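Local coordinates for protein sortase (Streptomyces avermitilis, PDB 5GO5) that probably acts as a class E sortase, a cysteine transpeptidase of the housekeeping type that would attach proteins to the cell surface, at residues Val67-Gly72 with His82-Ala87; Gly90-Phe95 with Glu158-Tyr163; Val121-Thr126 with Gln189-Gly194; Val132-Pro137 with Trp182-Ser187. All blocks are in the same frame, centred on the assembly; numbering follows the deposited sequence.

Contact 1: Val67-Gly72 with His82-Ala87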
# COMPACT_ATOMS: atom_id res chain seq x y z
N VAL A 67 7.94 -5.16 -0.83
CA VAL A 67 6.80 -5.23 -1.75
C VAL A 67 7.29 -5.95 -2.98
O VAL A 67 8.24 -5.54 -3.65
CB VAL A 67 6.22 -3.87 -2.10
CG1 VAL A 67 4.93 -4.05 -2.90
CG2 VAL A 67 5.98 -3.06 -0.82
N LEU A 68 6.59 -7.03 -3.31
CA LEU A 68 6.91 -7.89 -4.42
C LEU A 68 5.86 -7.72 -5.50
O LEU A 68 4.71 -7.40 -5.20
CB LEU A 68 6.93 -9.36 -3.96
CG LEU A 68 8.14 -9.80 -3.15
CD1 LEU A 68 8.10 -9.19 -1.77
CD2 LEU A 68 8.16 -11.32 -3.02
N GLU A 69 6.25 -7.98 -6.75
CA GLU A 69 5.30 -7.89 -7.84
C GLU A 69 4.39 -9.10 -7.88
O GLU A 69 4.88 -10.26 -7.86
CB GLU A 69 6.06 -7.71 -9.16
CG GLU A 69 5.18 -7.69 -10.41
CD GLU A 69 4.24 -6.49 -10.52
OE1 GLU A 69 3.91 -5.86 -9.49
OE2 GLU A 69 3.84 -6.16 -11.66
N GLY A 70 3.10 -8.86 -8.00
CA GLY A 70 2.14 -9.95 -8.04
C GLY A 70 1.42 -10.23 -6.76
O GLY A 70 1.85 -9.82 -5.70
N THR A 71 0.32 -10.96 -6.86
CA THR A 71 -0.50 -11.27 -5.70
C THR A 71 -0.82 -12.75 -5.62
O THR A 71 -1.78 -13.13 -4.94
CB THR A 71 -1.79 -10.44 -5.64
OG1 THR A 71 -2.52 -10.57 -6.88
CG2 THR A 71 -1.48 -8.95 -5.40
N GLY A 72 0.00 -13.58 -6.27
CA GLY A 72 -0.17 -15.02 -6.14
C GLY A 72 0.00 -15.45 -4.69
O GLY A 72 0.69 -14.82 -3.86
N HIS A 82 2.07 -6.43 -4.90
CA HIS A 82 1.50 -5.44 -5.77
C HIS A 82 0.61 -6.09 -6.82
O HIS A 82 1.07 -6.97 -7.54
CB HIS A 82 2.60 -4.65 -6.46
CG HIS A 82 2.11 -3.69 -7.48
ND1 HIS A 82 2.47 -3.79 -8.81
CD2 HIS A 82 1.36 -2.57 -7.37
CE1 HIS A 82 1.92 -2.79 -9.49
NE2 HIS A 82 1.27 -2.02 -8.63
N TYR A 83 -0.64 -5.64 -6.91
CA TYR A 83 -1.51 -6.07 -8.00
C TYR A 83 -0.89 -5.69 -9.35
O TYR A 83 -0.67 -4.52 -9.65
CB TYR A 83 -2.93 -5.51 -7.85
CG TYR A 83 -3.71 -6.12 -6.74
CD1 TYR A 83 -3.67 -5.58 -5.43
CD2 TYR A 83 -4.54 -7.21 -6.98
CE1 TYR A 83 -4.42 -6.14 -4.41
CE2 TYR A 83 -5.24 -7.79 -5.97
CZ TYR A 83 -5.22 -7.24 -4.69
OH TYR A 83 -5.98 -7.80 -3.73
N ALA A 84 -0.61 -6.70 -10.18
CA ALA A 84 0.28 -6.49 -11.31
C ALA A 84 -0.38 -5.70 -12.44
O ALA A 84 0.30 -5.14 -13.29
CB ALA A 84 0.85 -7.83 -11.79
N ASN A 85 -1.69 -5.63 -12.42
CA ASN A 85 -2.49 -4.84 -13.38
C ASN A 85 -2.69 -3.38 -12.97
O ASN A 85 -3.38 -2.64 -13.66
CB ASN A 85 -3.86 -5.47 -13.56
CG ASN A 85 -4.66 -5.51 -12.29
OD1 ASN A 85 -4.15 -5.93 -11.24
ND2 ASN A 85 -5.90 -5.07 -12.34
N THR A 86 -2.12 -2.98 -11.84
CA THR A 86 -2.29 -1.60 -11.33
C THR A 86 -1.02 -0.77 -11.50
O THR A 86 0.04 -1.28 -11.82
CB THR A 86 -2.81 -1.59 -9.87
OG1 THR A 86 -1.76 -1.99 -8.97
CG2 THR A 86 -4.03 -2.51 -9.73
N ALA A 87 -1.15 0.52 -11.27
CA ALA A 87 -0.09 1.46 -11.54
C ALA A 87 1.15 1.13 -10.76
O ALA A 87 1.06 0.58 -9.63
CB ALA A 87 -0.54 2.84 -11.15
O HOH W 1 2.86 -3.77 -12.41
O HOH W 2 -1.79 -9.27 -9.51

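Contact 2: Gly90-Phe95 with Glu158-Tyr163. With SO4 (sulfate ion), chain D.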
# COMPACT_ATOMS: atom_id res chain seq x y z
N GLY A 90 4.26 5.50 -7.48
CA GLY A 90 4.26 6.92 -7.74
C GLY A 90 3.53 7.38 -8.98
O GLY A 90 3.41 8.57 -9.22
N GLN A 91 2.97 6.45 -9.74
CA GLN A 91 2.41 6.78 -11.05
C GLN A 91 0.93 7.14 -10.96
O GLN A 91 0.24 6.85 -9.96
CB GLN A 91 2.59 5.60 -12.02
CG GLN A 91 4.03 5.20 -12.24
CD GLN A 91 4.92 6.37 -12.61
OE1 GLN A 91 4.67 7.04 -13.61
NE2 GLN A 91 5.94 6.64 -11.80
N LYS A 92 0.43 7.80 -12.00
CA LYS A 92 -0.97 8.09 -12.09
C LYS A 92 -1.74 6.79 -12.18
O LYS A 92 -1.34 5.87 -12.92
CB LYS A 92 -1.27 8.97 -13.31
CG LYS A 92 -0.72 10.38 -13.16
CD LYS A 92 -1.03 11.20 -14.40
CE LYS A 92 -0.25 12.50 -14.35
NZ LYS A 92 -0.31 13.15 -15.70
N GLY A 93 -2.82 6.72 -11.42
CA GLY A 93 -3.61 5.50 -11.28
C GLY A 93 -3.69 5.16 -9.83
O GLY A 93 -3.81 6.07 -8.97
N ASN A 94 -3.67 3.87 -9.54
CA ASN A 94 -3.87 3.36 -8.19
C ASN A 94 -2.88 2.23 -7.96
O ASN A 94 -3.06 1.13 -8.45
CB ASN A 94 -5.30 2.90 -8.01
CG ASN A 94 -5.61 2.48 -6.61
OD1 ASN A 94 -4.75 2.55 -5.71
ND2 ASN A 94 -6.84 2.00 -6.40
N PHE A 95 -1.82 2.51 -7.19
CA PHE A 95 -0.79 1.53 -6.82
C PHE A 95 -1.35 0.68 -5.69
O PHE A 95 -1.42 1.12 -4.57
CB PHE A 95 0.47 2.28 -6.41
CG PHE A 95 1.58 1.42 -5.85
CD1 PHE A 95 2.46 0.73 -6.67
CD2 PHE A 95 1.78 1.34 -4.48
CE1 PHE A 95 3.48 -0.05 -6.12
CE2 PHE A 95 2.79 0.57 -3.96
CZ PHE A 95 3.65 -0.12 -4.78
N GLU A 158 -12.69 11.65 -6.90
CA GLU A 158 -13.62 12.00 -7.98
C GLU A 158 -12.89 12.41 -9.23
O GLU A 158 -13.45 13.12 -10.07
CB GLU A 158 -14.46 13.16 -7.48
CG GLU A 158 -15.55 12.76 -6.50
CD GLU A 158 -16.74 12.05 -7.15
OE1 GLU A 158 -17.53 12.72 -7.89
OE2 GLU A 158 -16.90 10.83 -6.94
N ARG A 159 -11.64 12.00 -9.35
CA ARG A 159 -10.77 12.38 -10.45
C ARG A 159 -9.54 11.50 -10.40
O ARG A 159 -9.29 10.89 -9.36
CB ARG A 159 -10.32 13.85 -10.34
CG ARG A 159 -9.54 14.15 -9.05
CD ARG A 159 -9.29 15.64 -8.92
NE ARG A 159 -10.59 16.29 -8.67
CZ ARG A 159 -11.15 17.25 -9.40
NH1 ARG A 159 -10.55 17.80 -10.47
NH2 ARG A 159 -12.34 17.71 -9.02
N GLU A 160 -8.81 11.46 -11.51
CA GLU A 160 -7.51 10.79 -11.62
C GLU A 160 -6.55 11.43 -10.64
O GLU A 160 -6.56 12.64 -10.45
CB GLU A 160 -6.95 10.92 -13.02
CG GLU A 160 -5.48 10.48 -13.14
CD GLU A 160 -4.93 10.38 -14.56
OE1 GLU A 160 -4.76 9.26 -15.04
OE2 GLU A 160 -4.61 11.41 -15.16
N GLY A 161 -5.71 10.60 -9.99
CA GLY A 161 -4.61 11.10 -9.21
C GLY A 161 -3.55 10.05 -9.13
O GLY A 161 -3.56 9.14 -9.94
N ARG A 162 -2.63 10.20 -8.18
CA ARG A 162 -1.58 9.23 -7.92
C ARG A 162 -1.94 8.58 -6.59
O ARG A 162 -1.59 9.09 -5.49
CB ARG A 162 -0.19 9.88 -7.89
CG ARG A 162 0.17 10.58 -9.20
CD ARG A 162 1.40 11.45 -9.02
NE ARG A 162 1.68 12.18 -10.28
CZ ARG A 162 2.35 11.69 -11.30
NH1 ARG A 162 2.92 10.49 -11.26
NH2 ARG A 162 2.55 12.44 -12.38
N TYR A 163 -2.70 7.49 -6.69
CA TYR A 163 -3.24 6.87 -5.50
C TYR A 163 -2.50 5.60 -5.11
O TYR A 163 -1.77 4.99 -5.91
CB TYR A 163 -4.74 6.58 -5.65
CG TYR A 163 -5.54 7.78 -6.08
CD1 TYR A 163 -5.42 9.01 -5.41
CD2 TYR A 163 -6.43 7.71 -7.12
CE1 TYR A 163 -6.13 10.13 -5.80
CE2 TYR A 163 -7.17 8.84 -7.50
CZ TYR A 163 -7.02 10.03 -6.84
OH TYR A 163 -7.71 11.19 -7.22
S SO4 D . 1.68 15.95 -13.67
O1 SO4 D . 0.56 15.84 -12.68
O2 SO4 D . 2.21 17.34 -13.58
O3 SO4 D . 1.14 15.61 -15.01
O4 SO4 D . 2.81 15.05 -13.38
O HOH W 3 0.38 6.29 -7.23

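Contact 3: Val121-Thr126 with Gln189-Gly194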
# COMPACT_ATOMS: atom_id res chain seq x y z
N VAL A 121 4.89 5.09 3.31
CA VAL A 121 6.10 5.55 2.70
C VAL A 121 6.78 4.39 2.00
O VAL A 121 6.91 3.32 2.61
CB VAL A 121 7.08 6.12 3.74
CG1 VAL A 121 8.35 6.62 3.09
CG2 VAL A 121 6.40 7.29 4.47
N LEU A 122 7.17 4.58 0.74
CA LEU A 122 7.93 3.59 0.02
C LEU A 122 9.19 4.13 -0.57
O LEU A 122 9.27 5.30 -0.96
CB LEU A 122 7.13 2.96 -1.12
CG LEU A 122 5.91 2.17 -0.67
CD1 LEU A 122 4.63 2.99 -0.70
CD2 LEU A 122 5.72 0.87 -1.45
N THR A 123 10.18 3.25 -0.66
CA THR A 123 11.37 3.53 -1.42
C THR A 123 11.55 2.48 -2.51
O THR A 123 11.31 1.28 -2.27
CB THR A 123 12.66 3.64 -0.56
OG1 THR A 123 13.79 3.76 -1.44
CG2 THR A 123 12.84 2.46 0.38
N ASP A 124 11.94 2.93 -3.68
CA ASP A 124 12.37 2.03 -4.79
C ASP A 124 13.89 1.97 -4.92
O ASP A 124 14.40 1.43 -5.91
CB ASP A 124 11.74 2.41 -6.12
CG ASP A 124 12.13 3.80 -6.60
OD1 ASP A 124 12.95 4.44 -5.94
OD2 ASP A 124 11.52 4.29 -7.58
N GLY A 125 14.60 2.56 -3.97
CA GLY A 125 16.05 2.62 -4.04
C GLY A 125 16.59 3.92 -4.60
O GLY A 125 17.79 4.24 -4.40
N THR A 126 15.74 4.64 -5.30
CA THR A 126 16.09 5.96 -5.90
C THR A 126 15.32 7.09 -5.24
O THR A 126 15.88 8.18 -4.97
CB THR A 126 15.82 5.93 -7.38
OG1 THR A 126 16.73 5.00 -7.97
CG2 THR A 126 16.02 7.28 -8.05
N GLN A 189 11.01 12.56 -2.59
CA GLN A 189 12.37 13.13 -2.47
C GLN A 189 13.36 12.06 -2.81
O GLN A 189 13.09 10.86 -2.66
CB GLN A 189 12.63 13.72 -1.10
CG GLN A 189 12.72 12.74 0.05
CD GLN A 189 12.88 13.42 1.40
OE1 GLN A 189 12.01 14.19 1.83
NE2 GLN A 189 13.97 13.12 2.11
N PRO A 190 14.56 12.45 -3.26
CA PRO A 190 15.57 11.45 -3.56
C PRO A 190 16.16 10.81 -2.31
O PRO A 190 16.16 11.40 -1.22
CB PRO A 190 16.68 12.24 -4.28
CG PRO A 190 16.24 13.63 -4.34
CD PRO A 190 15.02 13.83 -3.54
N VAL A 191 16.59 9.56 -2.46
CA VAL A 191 17.25 8.88 -1.33
C VAL A 191 18.56 9.61 -0.91
O VAL A 191 18.91 9.58 0.25
CB VAL A 191 17.52 7.40 -1.60
CG1 VAL A 191 16.20 6.65 -1.82
CG2 VAL A 191 18.53 7.23 -2.71
N GLU A 192 19.19 10.37 -1.82
CA GLU A 192 20.31 11.29 -1.41
C GLU A 192 19.97 12.32 -0.35
O GLU A 192 20.85 12.73 0.42
CB GLU A 192 20.89 12.08 -2.58
CG GLU A 192 21.66 11.28 -3.58
CD GLU A 192 20.81 10.50 -4.54
OE1 GLU A 192 19.55 10.55 -4.46
OE2 GLU A 192 21.41 9.83 -5.39
N ALA A 193 18.73 12.78 -0.30
CA ALA A 193 18.27 13.72 0.71
C ALA A 193 18.06 13.13 2.10
O ALA A 193 17.68 13.85 3.02
CB ALA A 193 16.97 14.39 0.26
N GLY A 194 18.26 11.82 2.25
CA GLY A 194 17.97 11.15 3.47
C GLY A 194 16.52 10.73 3.56
O GLY A 194 15.76 10.91 2.61
O HOH W 4 18.09 9.32 -6.20

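Contact 4: Val132-Pro137 with Trp182-Ser187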
# COMPACT_ATOMS: atom_id res chain seq x y z
N VAL A 132 -0.44 9.69 1.67
CA VAL A 132 -1.23 10.03 2.86
C VAL A 132 -2.62 9.44 2.76
O VAL A 132 -3.29 9.63 1.77
CB VAL A 132 -1.31 11.54 3.03
CG1 VAL A 132 -2.26 11.89 4.20
CG2 VAL A 132 0.07 12.07 3.31
N ILE A 133 -3.03 8.72 3.78
CA ILE A 133 -4.34 8.05 3.82
C ILE A 133 -5.49 9.04 3.85
O ILE A 133 -5.52 9.96 4.69
CB ILE A 133 -4.44 7.06 4.99
CG1 ILE A 133 -3.47 5.90 4.75
CG2 ILE A 133 -5.86 6.55 5.14
CD1 ILE A 133 -3.38 4.89 5.87
N ASP A 134 -6.43 8.88 2.92
CA ASP A 134 -7.63 9.75 2.90
C ASP A 134 -8.89 9.06 3.37
O ASP A 134 -9.81 9.72 3.92
CB ASP A 134 -7.87 10.26 1.52
CG ASP A 134 -6.78 11.16 1.04
OD1 ASP A 134 -6.52 12.20 1.68
OD2 ASP A 134 -6.12 10.82 0.04
N THR A 135 -9.00 7.77 3.10
CA THR A 135 -10.24 7.02 3.33
C THR A 135 -9.93 5.65 3.90
O THR A 135 -8.98 5.00 3.50
CB THR A 135 -11.02 6.91 2.02
OG1 THR A 135 -11.18 8.21 1.51
CG2 THR A 135 -12.39 6.25 2.22
N GLY A 136 -10.75 5.23 4.88
CA GLY A 136 -10.68 3.93 5.49
C GLY A 136 -10.10 4.03 6.90
O GLY A 136 -9.79 5.15 7.36
N PRO A 137 -9.90 2.89 7.57
CA PRO A 137 -10.15 1.56 7.03
C PRO A 137 -11.61 1.27 6.75
O PRO A 137 -12.49 1.58 7.59
CB PRO A 137 -9.61 0.63 8.10
CG PRO A 137 -8.64 1.42 8.83
CD PRO A 137 -9.18 2.81 8.84
N TRP A 182 -7.31 3.90 1.27
CA TRP A 182 -6.89 4.61 0.11
C TRP A 182 -6.12 5.85 0.48
O TRP A 182 -6.52 6.58 1.39
CB TRP A 182 -8.08 5.03 -0.78
CG TRP A 182 -8.86 3.91 -1.36
CD1 TRP A 182 -8.60 3.23 -2.49
CD2 TRP A 182 -10.06 3.32 -0.80
NE1 TRP A 182 -9.57 2.25 -2.71
CE2 TRP A 182 -10.49 2.32 -1.71
CE3 TRP A 182 -10.83 3.58 0.35
CZ2 TRP A 182 -11.63 1.55 -1.47
CZ3 TRP A 182 -11.98 2.79 0.58
CH2 TRP A 182 -12.36 1.81 -0.33
N ALA A 183 -5.08 6.14 -0.29
CA ALA A 183 -4.17 7.23 -0.04
C ALA A 183 -3.81 7.95 -1.34
O ALA A 183 -3.87 7.36 -2.43
CB ALA A 183 -2.92 6.69 0.62
N HIS A 184 -3.31 9.17 -1.23
CA HIS A 184 -2.78 9.89 -2.37
C HIS A 184 -1.31 10.30 -2.14
O HIS A 184 -0.85 10.42 -1.00
CB HIS A 184 -3.59 11.15 -2.69
CG HIS A 184 -3.35 12.26 -1.73
ND1 HIS A 184 -4.00 12.36 -0.52
CD2 HIS A 184 -2.45 13.26 -1.75
CE1 HIS A 184 -3.53 13.40 0.15
NE2 HIS A 184 -2.59 13.97 -0.58
N LEU A 185 -0.59 10.47 -3.24
CA LEU A 185 0.83 10.81 -3.17
C LEU A 185 0.97 12.27 -2.73
O LEU A 185 0.47 13.18 -3.39
CB LEU A 185 1.51 10.59 -4.51
CG LEU A 185 3.03 10.81 -4.51
CD1 LEU A 185 3.74 9.85 -3.56
CD2 LEU A 185 3.57 10.78 -5.93
N ASP A 186 1.63 12.48 -1.59
CA ASP A 186 1.84 13.83 -1.06
C ASP A 186 3.16 14.42 -1.46
O ASP A 186 3.23 15.61 -1.78
CB ASP A 186 1.74 13.80 0.46
CG ASP A 186 1.96 15.19 1.11
OD1 ASP A 186 1.11 16.05 0.95
OD2 ASP A 186 3.03 15.41 1.68
N SER A 187 4.22 13.61 -1.45
CA SER A 187 5.55 14.13 -1.69
C SER A 187 6.49 13.05 -2.18
O SER A 187 6.22 11.86 -2.03
CB SER A 187 6.06 14.84 -0.45
OG SER A 187 6.11 13.99 0.63

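Contact 1: Val67-Gly72 with His82-Ala87
His82 closes the short parallel pairing with Val67-Gly72 through both its backbone and its ring. Its N gives a nearly straight bond to Leu68 O (2.8 Å), and its carbonyl takes the N-H of Gly70, a more bent bond at 135°, so the two backbone bonds straddle Glu69, the residue paired with His82. With CG anti to the backbone N (chi1 175°), the imidazole runs side by side with the Glu69 chain, which bends at chi2. His82 ND1 then donates to Glu69 OE1 at 2.6 Å, on the syn lone pair and in the ring plane; ring and carboxylate are nearly coplanar, 16° apart. NE2 in turn donates to Ala87 O, tilted from the ring plane. The two bonds fix the rotation of the imidazole, and the carboxylate probably raises its basicity. In the sortase beta-barrel, this pairing joins the ends of strands 65-69 and 80-82, neighbours in the sheet. Tyr83 follows, its ring crossing Thr71 at about a right angle. Thr71 CG2 sits over the centre of one face in a CH-pi contact, 3.8 Å from the centroid of the Tyr83 ring. Thr71 O is hydrogen-bonded to the OH of the modified Cys169, the predicted acyl-thioester residue, which sets this corner beside the active site. Ala84 CB lies 3.4 Å from Glu69 OE2, while one water links that oxygen to Ala84 O and a second joins Thr71 OG1 to Ala84 N. Ala84 belongs to a type I turn from Tyr83 to Thr86, closed on Tyr83 O, which accepts from both Thr86 N and Thr86 OG1.

Contact 2: Gly90-Phe95 with Glu158-Tyr163
Gly93 and Phe95 pair with Gly161 and Tyr163 in parallel register through three backbone hydrogen bonds. Gly93 N donates to Gly161 O (2.9 Å), Tyr163 N to Gly93 O, and Phe95 N to Tyr163 O (2.8 Å), the last from above the carbonyl plane. A water donating to both Gln91 O and Tyr163 O adds a bridge, and CA-H...O contacts from Lys92 and Asn94 reach Gly161 O and Tyr163 O.

The charged side chains gather at the Arg162 guanidinium. Extended from CG to NE, Arg162 brings NH1 within 2.8 Å of Gly90 O, on a carbonyl lone pair and close to the guanidinium plane. Arg162 NH2 donates to O4 of the sulfate ion (2.8 Å), and Lys92 NZ donates to O3 of the same ion (2.9 Å), so the two cations share one anion, probably from the crystallisation liquor. An alanine here would leave Gly90 O without this donor and is likely to loosen the sulfate, held then by Lys92 alone of the two.

The van der Waals contact between the side chains comes mostly from the aliphatic part of Lys92. Lys92 CG lies over the centre of one guanidinium face, 3.8 Å from Arg162 CZ, while Lys92 CD passes 3.7 Å from Glu160 OE2. Within the second segment the Tyr163 ring folds back over Gly161 CA, and its OH donates to Arg159 O; Tyr157 stacks on this ring.

Such parallel pairing of strands 93-98 and 162-167, distant in sequence but adjacent in the sheet, belongs to the sortase beta-barrel.

Contact 3: Val121-Thr126 with Gln189-Gly194
Val191 makes the close part of this contact, pressing its two methyl groups against the turn that follows strand 119-123. Val191 CG1 lies beside the backbone N, anti to the carbonyl carbon (chi1 -61°), and from there approaches both Thr126 O (3.5 Å) and Thr123 OG1 (3.8 Å). Val191 CG2 meets Gly125 O at 3.5 Å. The side chains of Thr123 and Val191 cross at about a right angle, so the hydroxyl meets one methyl group while the same oxygen accepts the N-H of Gly125. Val191 N itself donates to Thr126 O (3.0 Å, 170° at the hydrogen), coming from above the carbonyl plane, and Pro190 CA adds a weaker CA-H...O contact to the same oxygen. Trp128 of the neighbouring strand 127-140 also packs on both Thr123 and Val191.

The outer side is looser and wet. A water donates to Thr126 O and to Glu192 OE1, at 2.6 Å from the latter, and so spans these two where the side chain and the carbonyl do not meet directly.

Side-chain acceptors hold the turn itself: Gly125 N donates to Thr123 OG1, an ST turn, and Thr126 N to Asp124 OD1 (2.9 Å), an Asx turn, with OD1 also taking the N-H of Thr127. A valine in place of Thr123 removes the hydroxyl, and Gly125 N would probably be left without that acceptor, so that the ST turn is held less firmly.

Here successive ST and Asx turns shape the tight connection between the antiparallel strands 119-123 and 127-140, met by the 3-10 turn 191-193 that follows strand 178-190 of the sortase barrel.

Contact 4: Val132-Pro137 with Trp182-Ser187
Asp134 and His184 meet with their flat groups almost coplanar, 10° apart, although the two side chains cross at about a right angle. His184 ND1 donates to Asp134 OD2 at 2.7 Å, nearly straight at 168°, on the syn lone pair and close to the ring plane. The histidine CG sits between the backbone N and the carbonyl carbon (chi1 75°), which turns the ring edge toward the carboxylate. OD2 is gripped by two donors, His184 ND1 and Tyr157 OH, which probably steadies the carboxylate; its negative charge would probably favour a charged imidazole.

Val132 and His184 form a hydrogen-bonded antiparallel pair; from there to Thr135 the register slips by one: Asp134 N and Thr135 N both donate to Trp182 O, at 2.8 and 3.2 Å, forming a classic beta bulge between strands 127-140 and 178-190 of the sortase barrel. Trp182 N returns a bond to Thr135 O.

Thr135 crosses the indole obliquely, its CG2 3.6 Å from Trp182 CE3, while its hydroxyl bonds to Ser155 O and the indole NE1 to Val147 O. On the Val132 side of the bulge, Val132 CG2 lies 3.7 Å from Asp186 CB. On the other face Ile133 CG1 packs on Ala183 CB.

How the contacts relate
From the N terminus, contact 1 closes first, a short loop joining strands 65-69 and 80-82 before contact 2 opens. Contact 2 spans the chain from strand 93-98 to strand 162-167, and both contacts 3 and 4 cross it, opening within it and closing after. Contact 4 lies wholly within the longer loop of contact 3; both end on strand 178-190. Contact 1 touches contact 2 through the His82 and Phe95 rings, which meet with planes about 20° apart, while Leu122 touches both Val67 and Phe95. Arg162 O and Leu185 N bring contacts 2 and 4 together, so neighbouring strands of one sheet connect the set.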